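Cephalosporin hydroxylase CMCI (Streptomyces clavuligerus, PDB 2BR4) probably acts as a cephalosporin hydroxylase in cephamycin biosynthesis, binding S-adenosylmethionine and magnesium within a methyltransferase-like Rossmann fold. Local coordinates at residues 88-93 / 117-122; 111-116 / 133-138; 185-190 / 221-226. The protein carries 1 engineered substitution. All coordinates share one frame; numbering follows the deposited sequence.

In the fold
All three contacts are partly buried. Contacts 1 and 2 touch each other on one side of the chain's centre, about 8 Å apart between centres; strand 111-116 of contact 2 runs straight into loop 117-122 of contact 1, and both reach S-adenosylmethionine. Contact 2 is a strand pair joined by backbone hydrogen bonds, whereas contact 1 joins two loops through an arginine against a tyrosine edge, a bridging water and the cofactor. Contact 3 lies on the opposite side of the centre, about 20 Å from contact 1 between centres. There one backbone hydrogen bond joins the segments beside the residue whose carboxylate binds magnesium, while at Ile189 the contact meets Trp41 of a neighbouring subunit.

Contact 1 (88-93 / 117-122); sequences LGVYNG and RDLSRC. With SAM (S-adenosylmethionine), chain V.
Tyr91 and Arg121 meet at about a right angle, their planes 87° apart: the phenol turns its edge to the guanidinium, and Tyr91 CD1 sits 3.8 Å above the middle of that flat group, near Arg121 CZ. Leu64 and Pro22 also pack on the tyrosine. An arginine suits the place because it is long enough to fold back. Bends at chi2 (108°) and chi3 bring its end round to the ribose of S-adenosylmethionine, where Arg121 NH1 gives a hydrogen bond of 3.0 Å to O2' and a weak one to O3'. Asp118 adds its charge from outside the guanidinium plane, too far off line for a hydrogen bond.

Next to this pair the backbones come close. Asn92 CA directs a C-H at Arg121 O, 3.4 Å away, and a water donates both to Tyr91 O (2.6 Å) and to Asp118 O. Val90 CG2 and Leu119 CD2 close the apolar side at 4.2 Å. Glycines suit the tight loop: a side chain at Gly89 would run into cofactor O4', and one at Gly93 into Cys122 SG. Gly89 O accepts a hydrogen bond from the amino N of S-adenosylmethionine at 3.0 Å, consistent with the glycine-rich cofactor loop of class I methyltransferases. Segment 88-93, with its type II' turn, links strand 84-88 to helix 94-105, while 117-122 leaves the neighbouring strand 111-116.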
loop_
_atom_site.group_PDB
_atom_site.type_symbol
_atom_site.label_atom_id
_atom_site.label_comp_id
_atom_site.label_asym_id
_atom_site.label_seq_id
_atom_site.Cartn_x
_atom_site.Cartn_y
_atom_site.Cartn_z
ATOM N N LEU E 88 -32.271 1.751 -15.947
ATOM C CA LEU E 88 -32.550 0.324 -15.762
ATOM C C LEU E 88 -32.245 -0.044 -14.322
ATOM O O LEU E 88 -31.213 0.345 -13.806
ATOM C CB LEU E 88 -31.680 -0.520 -16.694
ATOM C CG LEU E 88 -32.305 -0.975 -18.008
ATOM C CD1 LEU E 88 -31.323 -1.846 -18.784
ATOM C CD2 LEU E 88 -33.576 -1.738 -17.724
ATOM N N GLY E 89 -33.132 -0.791 -13.673
ATOM C CA GLY E 89 -33.003 -1.072 -12.251
ATOM C C GLY E 89 -33.210 0.160 -11.386
ATOM O O GLY E 89 -32.440 1.118 -11.475
ATOM N N VAL E 90 -34.235 0.121 -10.531
ATOM C CA VAL E 90 -34.674 1.290 -9.748
ATOM C C VAL E 90 -34.374 1.167 -8.238
ATOM O O VAL E 90 -33.924 2.137 -7.604
ATOM C CB VAL E 90 -36.202 1.532 -9.950
ATOM C CG1 VAL E 90 -36.754 2.525 -8.930
ATOM C CG2 VAL E 90 -36.484 2.014 -11.373
ATOM N N TYR E 91 -34.650 -0.011 -7.678
ATOM C CA TYR E 91 -34.564 -0.257 -6.232
ATOM C C TYR E 91 -35.484 0.687 -5.440
ATOM O O TYR E 91 -36.700 0.605 -5.564
ATOM C CB TYR E 91 -33.104 -0.231 -5.731
ATOM C CG TYR E 91 -32.925 -0.815 -4.334
ATOM C CD1 TYR E 91 -33.436 -2.075 -4.014
ATOM C CD2 TYR E 91 -32.255 -0.113 -3.336
ATOM C CE1 TYR E 91 -33.289 -2.615 -2.752
ATOM C CE2 TYR E 91 -32.098 -0.651 -2.065
ATOM C CZ TYR E 91 -32.626 -1.907 -1.782
ATOM O OH TYR E 91 -32.496 -2.471 -0.533
ATOM N N ASN E 92 -34.915 1.583 -4.647
ATOM C CA ASN E 92 -35.690 2.461 -3.783
ATOM C C ASN E 92 -35.951 3.831 -4.408
ATOM O O ASN E 92 -36.629 4.660 -3.811
ATOM C CB ASN E 92 -34.962 2.649 -2.469
ATOM C CG ASN E 92 -33.834 3.626 -2.593
ATOM O OD1 ASN E 92 -32.924 3.440 -3.420
ATOM N ND2 ASN E 92 -33.890 4.700 -1.807
ATOM N N GLY E 93 -35.388 4.077 -5.589
ATOM C CA GLY E 93 -35.684 5.279 -6.350
ATOM C C GLY E 93 -34.885 6.500 -5.940
ATOM O O GLY E 93 -35.160 7.602 -6.411
ATOM N N ARG E 117 -38.212 -4.817 -12.725
ATOM C CA ARG E 117 -39.107 -5.964 -12.540
ATOM C C ARG E 117 -40.043 -5.809 -11.347
ATOM O O ARG E 117 -41.142 -6.357 -11.340
ATOM C CB ARG E 117 -38.285 -7.256 -12.349
ATOM C CG ARG E 117 -37.377 -7.276 -11.097
ATOM C CD ARG E 117 -36.973 -8.675 -10.615
ATOM N NE ARG E 117 -35.672 -8.670 -9.928
ATOM C CZ ARG E 117 -34.918 -9.755 -9.707
ATOM N NH1 ARG E 117 -35.318 -10.962 -10.102
ATOM N NH2 ARG E 117 -33.748 -9.631 -9.085
ATOM N N ASP E 118 -39.586 -5.060 -10.348
ATOM C CA ASP E 118 -40.201 -5.017 -9.030
ATOM C C ASP E 118 -40.022 -3.600 -8.472
ATOM O O ASP E 118 -38.921 -3.234 -8.057
ATOM C CB ASP E 118 -39.517 -6.077 -8.145
ATOM C CG ASP E 118 -39.837 -5.934 -6.667
ATOM O OD1 ASP E 118 -40.975 -5.554 -6.315
ATOM O OD2 ASP E 118 -39.002 -6.202 -5.777
ATOM N N LEU E 119 -41.100 -2.811 -8.496
ATOM C CA LEU E 119 -41.078 -1.406 -8.063
ATOM C C LEU E 119 -41.634 -1.206 -6.654
ATOM O O LEU E 119 -41.844 -0.075 -6.227
ATOM C CB LEU E 119 -41.900 -0.535 -9.021
ATOM C CG LEU E 119 -41.562 -0.522 -10.514
ATOM C CD1 LEU E 119 -42.693 0.141 -11.297
ATOM C CD2 LEU E 119 -40.252 0.196 -10.775
ATOM N N SER E 120 -41.881 -2.297 -5.938
ATOM C CA SER E 120 -42.451 -2.228 -4.594
ATOM C C SER E 120 -41.483 -1.606 -3.588
ATOM O O SER E 120 -41.923 -0.985 -2.620
ATOM C CB SER E 120 -42.861 -3.621 -4.110
ATOM O OG SER E 120 -41.746 -4.502 -4.098
ATOM N N ARG E 121 -40.179 -1.774 -3.821
ATOM C CA ARG E 121 -39.151 -1.220 -2.933
ATOM C C ARG E 121 -38.979 0.308 -3.055
ATOM O O ARG E 121 -38.348 0.941 -2.195
ATOM C CB ARG E 121 -37.799 -1.912 -3.175
ATOM C CG ARG E 121 -37.669 -3.300 -2.542
ATOM C CD ARG E 121 -37.695 -4.459 -3.531
ATOM N NE ARG E 121 -36.366 -5.065 -3.735
ATOM C CZ ARG E 121 -35.668 -5.041 -4.876
ATOM N NH1 ARG E 121 -36.136 -4.427 -5.963
ATOM N NH2 ARG E 121 -34.486 -5.637 -4.928
ATOM N N CYS E 122 -39.538 0.889 -4.113
ATOM C CA CYS E 122 -39.443 2.325 -4.363
ATOM C C CYS E 122 -40.092 3.138 -3.238
ATOM O O CYS E 122 -41.244 2.910 -2.885
ATOM C CB CYS E 122 -40.091 2.675 -5.710
ATOM S SG CYS E 122 -39.897 4.408 -6.208
HETATM N N SAM V . -31.089 2.935 -9.508
HETATM C CA SAM V . -30.511 2.401 -8.280
HETATM C C SAM V . -29.632 3.449 -7.595
HETATM O O SAM V . -28.533 3.760 -8.052
HETATM O OXT SAM V . -29.994 4.023 -6.563
HETATM C CB SAM V . -29.703 1.141 -8.594
HETATM C CG SAM V . -30.534 -0.129 -8.831
HETATM S SD SAM V . -30.065 -1.540 -7.783
HETATM C CE SAM V . -28.292 -1.639 -8.138
HETATM C "C5'" SAM V . -30.580 -3.008 -8.715
HETATM C "C4'" SAM V . -32.055 -3.081 -9.081
HETATM O "O4'" SAM V . -32.166 -3.804 -10.291
HETATM C "C3'" SAM V . -32.902 -3.810 -8.042
HETATM O "O3'" SAM V . -33.997 -3.012 -7.662
HETATM C "C2'" SAM V . -33.368 -5.084 -8.724
HETATM O "O2'" SAM V . -34.702 -5.436 -8.427
HETATM C "C1'" SAM V . -33.222 -4.742 -10.197
HETATM N N9 SAM V . -33.029 -5.945 -11.038
HETATM C C8 SAM V . -32.187 -7.011 -10.829
HETATM N N7 SAM V . -32.349 -7.886 -11.850
HETATM C C5 SAM V . -33.281 -7.398 -12.706
HETATM C C6 SAM V . -33.826 -7.872 -13.902
HETATM N N6 SAM V . -33.441 -9.032 -14.425
HETATM N N1 SAM V . -34.782 -7.121 -14.557
HETATM C C2 SAM V . -35.205 -5.914 -14.040
HETATM N N3 SAM V . -34.660 -5.446 -12.863
HETATM C C4 SAM V . -33.718 -6.176 -12.205
HETATM O O HOH W 1 -37.969 -1.398 -6.593
#

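Contact 2 (111-116 / 133-138); sequences QVIGID and TLHQGD. With SAM (S-adenosylmethionine), chain V.
Parallel strands 111-116 and 132-136 form one edge of the central sheet within this chain, pairing Ile113 with Thr133 through to Asp116 with Gln136. The ladder runs Thr133 N to Val112 O at 2.9 Å, Gly114 N to Thr133 O, His135 N to Gly114 O at 3.1 Å, then a weak bond from Asp116 N to His135 O. Between the rungs, C-H groups such as Ile113 CA point at carbonyl oxygens. At the start of the ladder a water joins Gln111 OE1, Val112 O and Thr133 OG1.

On the face carrying Ile113, Ile115, Thr133 and His135, the beta-branched Ile113, Ile115 and Thr133 suit an extended strand. Ile113 CG2, placed opposite its own backbone N by the chi1 torsion, touches the imidazole edge at His135 CD2, 3.6 Å away and in the ring plane. Leu148 and helix 143-146 cover this face. On the other side, Gly114 makes room: a side chain here would run into Val90, whose CG2 packs on Gly114 CA. Helix 94-105 lies on that side, with Leu96 against Val112 and Leu134.

The strand order 3-2-1-4-5-7-6 is that of the class I methyltransferase fold, in which an acidic residue closing the second strand typically holds the ribose. Asp116 fits this: its CG lies opposite the backbone N (chi1 -161°), and OD2 accepts from cofactor O3' at 3.0 Å. Past the last rung, Gly137 N donates to Asp116 O at 3.1 Å from 57° above the carbonyl plane. The chain then turns toward the adenine, where Asp138 OD2 lies 2.9 Å from N1 of S-adenosylmethionine and close to its N6 amino group.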
loop_
_atom_site.group_PDB
_atom_site.type_symbol
_atom_site.label_atom_id
_atom_site.label_comp_id
_atom_site.label_asym_id
_atom_site.label_seq_id
_atom_site.Cartn_x
_atom_site.Cartn_y
_atom_site.Cartn_z
ATOM N N GLN E 111 -36.772 14.576 -18.299
ATOM C CA GLN E 111 -37.614 13.495 -17.807
ATOM C C GLN E 111 -36.726 12.352 -17.326
ATOM O O GLN E 111 -35.673 12.096 -17.895
ATOM C CB GLN E 111 -38.536 12.989 -18.921
ATOM C CG GLN E 111 -39.558 14.002 -19.406
ATOM C CD GLN E 111 -40.602 14.337 -18.356
ATOM O OE1 GLN E 111 -41.213 13.441 -17.767
ATOM N NE2 GLN E 111 -40.812 15.627 -18.121
ATOM N N VAL E 112 -37.166 11.663 -16.280
ATOM C CA VAL E 112 -36.404 10.566 -15.694
ATOM C C VAL E 112 -37.286 9.324 -15.704
ATOM O O VAL E 112 -38.431 9.372 -15.278
ATOM C CB VAL E 112 -35.934 10.915 -14.264
ATOM C CG1 VAL E 112 -35.223 9.740 -13.604
ATOM C CG2 VAL E 112 -35.017 12.116 -14.306
ATOM N N ILE E 113 -36.746 8.216 -16.199
ATOM C CA ILE E 113 -37.527 7.018 -16.439
ATOM C C ILE E 113 -36.861 5.832 -15.764
ATOM O O ILE E 113 -35.834 5.360 -16.222
ATOM C CB ILE E 113 -37.643 6.764 -17.961
ATOM C CG1 ILE E 113 -37.921 8.080 -18.705
ATOM C CG2 ILE E 113 -38.714 5.711 -18.236
ATOM C CD1 ILE E 113 -38.417 7.911 -20.137
ATOM N N GLY E 114 -37.436 5.357 -14.671
ATOM C CA GLY E 114 -36.955 4.156 -14.021
ATOM C C GLY E 114 -37.683 2.929 -14.533
ATOM O O GLY E 114 -38.911 2.932 -14.617
ATOM N N ILE E 115 -36.924 1.893 -14.886
ATOM C CA ILE E 115 -37.471 0.604 -15.294
ATOM C C ILE E 115 -36.989 -0.474 -14.312
ATOM O O ILE E 115 -35.839 -0.442 -13.871
ATOM C CB ILE E 115 -37.011 0.271 -16.721
ATOM C CG1 ILE E 115 -37.570 1.286 -17.718
ATOM C CG2 ILE E 115 -37.444 -1.129 -17.123
ATOM C CD1 ILE E 115 -36.707 1.445 -18.950
ATOM N N ASP E 116 -37.876 -1.414 -13.972
ATOM C CA ASP E 116 -37.565 -2.480 -13.010
ATOM C C ASP E 116 -38.647 -3.578 -12.942
ATOM O O ASP E 116 -39.836 -3.301 -13.054
ATOM C CB ASP E 116 -37.352 -1.896 -11.602
ATOM C CG ASP E 116 -36.597 -2.844 -10.676
ATOM O OD1 ASP E 116 -36.194 -3.929 -11.146
ATOM O OD2 ASP E 116 -36.364 -2.594 -9.466
ATOM N N THR E 133 -41.121 8.867 -14.325
ATOM C CA THR E 133 -42.028 7.850 -14.843
ATOM C C THR E 133 -41.499 6.468 -14.503
ATOM O O THR E 133 -40.327 6.186 -14.707
ATOM C CB THR E 133 -42.166 8.006 -16.360
ATOM O OG1 THR E 133 -42.447 9.375 -16.671
ATOM C CG2 THR E 133 -43.384 7.254 -16.886
ATOM N N LEU E 134 -42.373 5.615 -13.984
ATOM C CA LEU E 134 -42.014 4.252 -13.599
ATOM C C LEU E 134 -42.697 3.260 -14.536
ATOM O O LEU E 134 -43.914 3.310 -14.712
ATOM C CB LEU E 134 -42.447 3.981 -12.149
ATOM C CG LEU E 134 -41.445 4.153 -10.995
ATOM C CD1 LEU E 134 -40.396 5.226 -11.259
ATOM C CD2 LEU E 134 -42.181 4.441 -9.681
ATOM N N HIS E 135 -41.901 2.378 -15.144
ATOM C CA HIS E 135 -42.403 1.245 -15.920
ATOM C C HIS E 135 -41.976 -0.051 -15.242
ATOM O O HIS E 135 -40.814 -0.200 -14.877
ATOM C CB HIS E 135 -41.843 1.264 -17.345
ATOM C CG HIS E 135 -42.292 2.435 -18.162
ATOM N ND1 HIS E 135 -43.495 2.456 -18.836
ATOM C CD2 HIS E 135 -41.693 3.622 -18.426
ATOM C CE1 HIS E 135 -43.620 3.608 -19.473
ATOM N NE2 HIS E 135 -42.539 4.333 -19.242
ATOM N N GLN E 136 -42.910 -0.988 -15.076
ATOM C CA GLN E 136 -42.598 -2.290 -14.484
ATOM C C GLN E 136 -42.499 -3.387 -15.547
ATOM O O GLN E 136 -43.473 -3.690 -16.225
ATOM C CB GLN E 136 -43.635 -2.690 -13.435
ATOM C CG GLN E 136 -43.241 -3.937 -12.638
ATOM C CD GLN E 136 -44.060 -4.110 -11.380
ATOM O OE1 GLN E 136 -43.520 -4.426 -10.318
ATOM N NE2 GLN E 136 -45.373 -3.901 -11.492
ATOM N N GLY E 137 -41.307 -3.960 -15.674
ATOM C CA GLY E 137 -41.051 -5.070 -16.572
ATOM C C GLY E 137 -39.668 -5.659 -16.344
ATOM O O GLY E 137 -38.808 -5.023 -15.728
ATOM N N ASP E 138 -39.452 -6.880 -16.830
ATOM C CA ASP E 138 -38.160 -7.548 -16.690
ATOM C C ASP E 138 -37.195 -7.050 -17.762
ATOM O O ASP E 138 -37.590 -6.823 -18.902
ATOM C CB ASP E 138 -38.323 -9.073 -16.791
ATOM C CG ASP E 138 -37.096 -9.838 -16.284
ATOM O OD1 ASP E 138 -36.813 -10.932 -16.825
ATOM O OD2 ASP E 138 -36.361 -9.435 -15.356
HETATM N N SAM V . -31.089 2.935 -9.508
HETATM C CA SAM V . -30.511 2.401 -8.280
HETATM C C SAM V . -29.632 3.449 -7.595
HETATM O O SAM V . -28.533 3.760 -8.052
HETATM O OXT SAM V . -29.994 4.023 -6.563
HETATM C CB SAM V . -29.703 1.141 -8.594
HETATM C CG SAM V . -30.534 -0.129 -8.831
HETATM S SD SAM V . -30.065 -1.540 -7.783
HETATM C CE SAM V . -28.292 -1.639 -8.138
HETATM C "C5'" SAM V . -30.580 -3.008 -8.715
HETATM C "C4'" SAM V . -32.055 -3.081 -9.081
HETATM O "O4'" SAM V . -32.166 -3.804 -10.291
HETATM C "C3'" SAM V . -32.902 -3.810 -8.042
HETATM O "O3'" SAM V . -33.997 -3.012 -7.662
HETATM C "C2'" SAM V . -33.368 -5.084 -8.724
HETATM O "O2'" SAM V . -34.702 -5.436 -8.427
HETATM C "C1'" SAM V . -33.222 -4.742 -10.197
HETATM N N9 SAM V . -33.029 -5.945 -11.038
HETATM C C8 SAM V . -32.187 -7.011 -10.829
HETATM N N7 SAM V . -32.349 -7.886 -11.850
HETATM C C5 SAM V . -33.281 -7.398 -12.706
HETATM C C6 SAM V . -33.826 -7.872 -13.902
HETATM N N6 SAM V . -33.441 -9.032 -14.425
HETATM N N1 SAM V . -34.782 -7.121 -14.557
HETATM C C2 SAM V . -35.205 -5.914 -14.040
HETATM N N3 SAM V . -34.660 -5.446 -12.863
HETATM C C4 SAM V . -33.718 -6.176 -12.205
HETATM O O HOH W 2 -40.346 10.913 -17.037
#

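Contact 3 (185-190 / 221-226). With MG (magnesium ion), chain U; P4C (O-acetaldehydyl-hexaethylene glycol), chain J.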
loop_
_atom_site.group_PDB
_atom_site.type_symbol
_atom_site.label_atom_id
_atom_site.label_comp_id
_atom_site.label_asym_id
_atom_site.label_seq_id
_atom_site.Cartn_x
_atom_site.Cartn_y
_atom_site.Cartn_z
ATOM N N ILE E 185 -22.679 1.426 -18.300
ATOM C CA ILE E 185 -22.766 0.162 -17.575
ATOM C C ILE E 185 -22.081 0.307 -16.216
ATOM O O ILE E 185 -20.853 0.318 -16.130
ATOM C CB ILE E 185 -22.105 -0.965 -18.389
ATOM C CG1 ILE E 185 -22.819 -1.147 -19.735
ATOM C CG2 ILE E 185 -22.116 -2.279 -17.591
ATOM C CD1 ILE E 185 -21.995 -1.918 -20.784
ATOM N N GLU E 186 -22.877 0.417 -15.160
ATOM C CA GLU E 186 -22.339 0.558 -13.814
ATOM C C GLU E 186 -21.892 -0.797 -13.268
ATOM O O GLU E 186 -22.478 -1.826 -13.588
ATOM C CB GLU E 186 -23.362 1.226 -12.878
ATOM C CG GLU E 186 -23.788 2.626 -13.335
ATOM C CD GLU E 186 -24.561 3.432 -12.285
ATOM O OE1 GLU E 186 -24.827 2.932 -11.174
ATOM O OE2 GLU E 186 -24.909 4.595 -12.571
ATOM N N ASP E 187 -20.791 -0.770 -12.516
ATOM C CA ASP E 187 -20.305 -1.866 -11.665
ATOM C C ASP E 187 -19.686 -3.089 -12.341
ATOM O O ASP E 187 -18.672 -3.596 -11.864
ATOM C CB ASP E 187 -21.405 -2.327 -10.712
ATOM C CG ASP E 187 -21.916 -1.211 -9.854
ATOM O OD1 ASP E 187 -21.100 -0.661 -9.078
ATOM O OD2 ASP E 187 -23.103 -0.805 -9.908
ATOM N N MET E 188 -20.282 -3.550 -13.435
ATOM C CA MET E 188 -20.047 -4.900 -13.940
ATOM C C MET E 188 -18.811 -5.078 -14.814
ATOM O O MET E 188 -18.251 -6.171 -14.854
ATOM C CB MET E 188 -21.260 -5.371 -14.740
ATOM C CG MET E 188 -22.530 -5.429 -13.950
ATOM S SD MET E 188 -22.564 -6.759 -12.719
ATOM C CE MET E 188 -22.088 -5.877 -11.311
ATOM N N ILE E 189 -18.397 -4.039 -15.531
ATOM C CA ILE E 189 -17.361 -4.219 -16.555
ATOM C C ILE E 189 -16.067 -4.840 -16.018
ATOM O O ILE E 189 -15.578 -5.788 -16.608
ATOM C CB ILE E 189 -17.095 -2.898 -17.351
ATOM C CG1 ILE E 189 -17.741 -2.979 -18.741
ATOM C CG2 ILE E 189 -15.605 -2.640 -17.533
ATOM C CD1 ILE E 189 -18.927 -2.108 -18.911
ATOM N N PRO E 190 -15.517 -4.330 -14.915
ATOM C CA PRO E 190 -14.299 -4.915 -14.330
ATOM C C PRO E 190 -14.437 -6.400 -14.019
ATOM O O PRO E 190 -13.502 -7.146 -14.277
ATOM C CB PRO E 190 -14.116 -4.119 -13.034
ATOM C CG PRO E 190 -14.796 -2.823 -13.300
ATOM C CD PRO E 190 -15.986 -3.168 -14.142
ATOM N N SER E 221 -14.386 7.351 -11.378
ATOM C CA SER E 221 -15.157 6.744 -10.291
ATOM C C SER E 221 -15.079 5.222 -10.398
ATOM O O SER E 221 -15.109 4.687 -11.501
ATOM C CB SER E 221 -16.617 7.232 -10.353
ATOM O OG SER E 221 -17.556 6.176 -10.236
ATOM N N SER E 222 -14.984 4.524 -9.269
ATOM C CA SER E 222 -14.838 3.059 -9.297
ATOM C C SER E 222 -16.117 2.290 -9.676
ATOM O O SER E 222 -16.033 1.138 -10.091
ATOM C CB SER E 222 -14.258 2.523 -7.986
ATOM O OG SER E 222 -15.126 2.731 -6.905
ATOM N N GLN E 223 -17.290 2.908 -9.553
ATOM C CA GLN E 223 -18.531 2.257 -9.988
ATOM C C GLN E 223 -18.689 2.367 -11.503
ATOM O O GLN E 223 -19.242 1.475 -12.136
ATOM C CB GLN E 223 -19.757 2.870 -9.309
ATOM C CG GLN E 223 -19.928 2.526 -7.825
ATOM C CD GLN E 223 -21.034 3.345 -7.175
ATOM O OE1 GLN E 223 -21.044 4.580 -7.259
ATOM N NE2 GLN E 223 -21.984 2.664 -6.557
ATOM N N LEU E 224 -18.214 3.466 -12.082
ATOM C CA LEU E 224 -18.348 3.696 -13.518
ATOM C C LEU E 224 -17.132 3.180 -14.279
ATOM O O LEU E 224 -17.090 3.254 -15.498
ATOM C CB LEU E 224 -18.546 5.184 -13.794
ATOM C CG LEU E 224 -19.680 5.870 -13.018
ATOM C CD1 LEU E 224 -19.614 7.364 -13.231
ATOM C CD2 LEU E 224 -21.043 5.329 -13.434
ATOM N N ASP E 225 -16.164 2.639 -13.544
ATOM C CA ASP E 225 -14.889 2.172 -14.080
ATOM C C ASP E 225 -14.980 1.513 -15.464
ATOM O O ASP E 225 -15.580 0.453 -15.624
ATOM C CB ASP E 225 -14.252 1.193 -13.077
ATOM C CG ASP E 225 -12.775 0.989 -13.310
ATOM O OD1 ASP E 225 -12.211 1.697 -14.161
ATOM O OD2 ASP E 225 -12.094 0.150 -12.685
ATOM N N ARG E 226 -14.364 2.159 -16.449
ATOM C CA ARG E 226 -14.319 1.693 -17.840
ATOM C C ARG E 226 -15.685 1.246 -18.382
ATOM O O ARG E 226 -15.792 0.222 -19.048
ATOM C CB ARG E 226 -13.283 0.569 -17.998
ATOM C CG ARG E 226 -11.852 0.953 -17.620
ATOM C CD ARG E 226 -10.949 -0.248 -17.369
ATOM N NE ARG E 226 -11.212 -0.874 -16.069
ATOM C CZ ARG E 226 -10.799 -2.092 -15.703
ATOM N NH1 ARG E 226 -10.092 -2.858 -16.533
ATOM N NH2 ARG E 226 -11.093 -2.546 -14.486
HETATM MG MG MG U . -25.372 -1.241 -9.360
HETATM O O1 P4C J . -18.217 -20.274 -8.336
HETATM C C2 P4C J . -19.231 -19.413 -7.988
HETATM C C3 P4C J . -19.189 -18.093 -7.939
HETATM O O4 P4C J . -20.370 -17.434 -7.430
HETATM C C5 P4C J . -20.405 -16.049 -7.049
HETATM C C6 P4C J . -19.172 -15.581 -6.279
HETATM O O7 P4C J . -19.289 -14.192 -5.976
HETATM C C8 P4C J . -18.117 -13.663 -5.353
HETATM C C9 P4C J . -17.313 -12.827 -6.344
HETATM O O10 P4C J . -18.003 -11.622 -6.689
HETATM C C11 P4C J . -17.885 -10.559 -5.742
HETATM C C12 P4C J . -18.094 -9.223 -6.445
HETATM O O13 P4C J . -19.388 -8.664 -6.200
HETATM C C14 P4C J . -19.571 -7.452 -6.937
HETATM C C15 P4C J . -21.000 -6.942 -6.824
HETATM O O16 P4C J . -21.725 -7.136 -8.045
HETATM C C17 P4C J . -22.963 -6.417 -8.123
HETATM C C18 P4C J . -23.990 -7.237 -8.908
HETATM O O19 P4C J . -25.320 -7.169 -8.367
HETATM C C20 P4C J . -25.871 -5.993 -8.054
HETATM C C21 P4C J . -26.133 -4.868 -7.760
HETATM O O22 P4C J . -26.378 -3.853 -7.260
HETATM O O HOH W 3 -18.407 -0.709 -14.909
#
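Asp187 and Gln223 both turn CG opposite their own carbonyl carbon (chi1 -57° and -73°), and with these torsions the two side chains run alongside each other, pointing the same way. They meet just past the end of strand 182-185 in the Rossmann-like methyltransferase fold, at the magnesium site. Asp187 OD1 rests 3.6 Å from Gln223 CG, while OD2 reaches the metal at 2.4 Å; Asp160 is its other protein ligand. A short carboxylate suits a place so close to the ion. Its backbone is fixed by Asp187 N, which donates to Gln223 O in the carbonyl plane at 2.8 Å, nearly straight (166°). The amide of Gln223 is held by Thr69 and Leu64 O.

Glu186 and Leu224 likewise lie side by side, Glu186 CG to Leu224 CD2 at 3.9 Å, with the buried carboxylate bound by Lys65 and Tyr73. Farther along, Ile189 sets its branched CG2 against the carbonyls of Asp225 and Arg226, and Trp41 of a neighbouring subunit packs on it. An alanine in place of this isoleucine lacks these branches and is likely to leave a gap between the Arg226 backbone and that tryptophan. Pro190, on helix 189-195, presents CB to Arg226 NH2 at 3.7 Å. Beside it, one water donates to Ile185 O at 2.9 Å and to Asp225 O at 3.1 Å.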